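Local coordinates for protein metallo-beta-lactamase 1 (Acinetobacter baumannii, PDB 5MMD) that probably hydrolyses the beta-lactam ring of antibiotics to substituted beta-amino acids, using zinc, and thereby contributes to antibiotic resistance, at residues V38-G42 with G43-I47. Numbering follows the deposited sequence.
Sequences VVISG and GKAFI
Ile40 and Ala45 meet on one face of a tight antiparallel hairpin. The Ile40 CG1 branch lies beside its own backbone N (chi1 -43°) and turns at chi2 (-62°), which brings CD1 across and alongside the methyl of Ala45, 3.6 Å from CB. Val38, two residues before Ile40 and away from the turn, reaches the same methyl diagonally: its CG1 is 4.0 Å from Ala45 CB. Helix 54-66 covers this face through Ile64.

Val39 and Phe46 share the other face. Val39 N bonds to Phe46 O at 2.9 Å, nearly straight, and Phe46 N returns to Val39 O at 2.8 Å. The Phe46 ring leads away from Val39 toward Ala72 and Ile75 of strand 70-75.

Ser41 and Lys44 form the last hydrogen-bonded pair. Ser41 N bonds to Lys44 O in the carbonyl plane, whereas the return bond from Lys44 N comes from above the plane of the Ser41 carbonyl. Lys44 bends at chi4 (73°), which brings NZ near the turn, a loose 3.7 Å from Gly42 O. Gly42 and Gly43, both with positive phi, make the bend. This is a beta hairpin with a two-residue type I' turn, linking strands 32-41 and 44-48 of the metallo-beta-lactamase fold.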
loop_
_atom_site.group_PDB
_atom_site.type_symbol
_atom_site.label_atom_id
_atom_site.label_comp_id
_atom_site.label_asym_id
_atom_site.label_seq_id
_atom_site.Cartn_x
_atom_site.Cartn_y
_atom_site.Cartn_z
ATOM N N VAL A 38 2.177 3.534 9.030
ATOM C CA VAL A 38 1.545 3.255 10.294
ATOM C C VAL A 38 0.727 4.520 10.609
ATOM O O VAL A 38 1.252 5.649 10.642
ATOM C CB VAL A 38 2.560 2.932 11.425
ATOM C CG1 VAL A 38 1.828 2.586 12.726
ATOM C CG2 VAL A 38 3.481 1.835 11.024
ATOM N N VAL A 39 -0.566 4.325 10.831
ATOM C CA VAL A 39 -1.472 5.423 11.119
ATOM C C VAL A 39 -2.071 5.292 12.525
ATOM O O VAL A 39 -2.576 4.240 12.915
ATOM C CB VAL A 39 -2.592 5.468 10.094
ATOM C CG1 VAL A 39 -3.542 6.601 10.390
ATOM C CG2 VAL A 39 -2.033 5.539 8.687
ATOM N N ILE A 40 -2.027 6.385 13.265
ATOM C CA ILE A 40 -2.510 6.423 14.630
ATOM C C ILE A 40 -3.768 7.242 14.799
ATOM O O ILE A 40 -3.854 8.373 14.322
ATOM C CB ILE A 40 -1.474 7.027 15.568
ATOM C CG1 ILE A 40 -0.084 6.509 15.269
ATOM C CG2 ILE A 40 -1.895 6.822 17.055
ATOM C CD1 ILE A 40 0.089 5.088 15.440
ATOM N N SER A 41 -4.708 6.675 15.557
ATOM C CA SER A 41 -5.883 7.375 16.020
ATOM C C SER A 41 -6.210 6.922 17.456
ATOM O O SER A 41 -6.397 5.737 17.719
ATOM C CB SER A 41 -7.059 7.112 15.095
ATOM O OG SER A 41 -8.216 7.800 15.527
ATOM N N GLY A 42 -6.227 7.872 18.390
ATOM C CA GLY A 42 -6.622 7.566 19.758
ATOM C C GLY A 42 -5.767 6.481 20.372
ATOM O O GLY A 42 -6.252 5.616 21.080
ATOM N N GLY A 43 -4.481 6.500 20.075
ATOM C CA GLY A 43 -3.573 5.538 20.661
ATOM C C GLY A 43 -3.518 4.221 19.913
ATOM O O GLY A 43 -2.620 3.415 20.178
ATOM N N LYS A 44 -4.448 3.998 18.982
ATOM C CA LYS A 44 -4.440 2.757 18.197
ATOM C C LYS A 44 -3.676 2.921 16.897
ATOM O O LYS A 44 -3.866 3.906 16.191
ATOM C CB LYS A 44 -5.858 2.303 17.886
ATOM C CG LYS A 44 -6.751 2.248 19.143
ATOM C CD LYS A 44 -8.234 2.118 18.818
ATOM C CE LYS A 44 -9.096 2.103 20.087
ATOM N NZ LYS A 44 -9.246 3.418 20.815
ATOM N N ALA A 45 -2.880 1.910 16.555
ATOM C CA ALA A 45 -2.056 1.923 15.331
ATOM C C ALA A 45 -2.574 0.961 14.268
ATOM O O ALA A 45 -2.882 -0.207 14.572
ATOM C CB ALA A 45 -0.630 1.574 15.648
ATOM N N PHE A 46 -2.691 1.445 13.038
ATOM C CA PHE A 46 -3.121 0.573 11.951
ATOM C C PHE A 46 -2.003 0.526 10.926
ATOM O O PHE A 46 -1.465 1.574 10.550
ATOM C CB PHE A 46 -4.415 1.065 11.317
ATOM C CG PHE A 46 -5.219 -0.049 10.710
ATOM C CD1 PHE A 46 -4.927 -0.513 9.467
ATOM C CD2 PHE A 46 -6.234 -0.652 11.422
ATOM C CE1 PHE A 46 -5.664 -1.572 8.897
ATOM C CE2 PHE A 46 -6.971 -1.701 10.864
ATOM C CZ PHE A 46 -6.653 -2.155 9.603
ATOM N N ILE A 47 -1.605 -0.678 10.529
ATOM C CA ILE A 47 -0.581 -0.840 9.480
ATOM C C ILE A 47 -1.189 -0.888 8.092
ATOM O O ILE A 47 -2.081 -1.710 7.816
ATOM C CB ILE A 47 0.214 -2.097 9.682
ATOM C CG1 ILE A 47 0.952 -2.023 10.987
ATOM C CG2 ILE A 47 1.244 -2.283 8.553
ATOM C CD1 ILE A 47 1.378 -3.369 11.524
#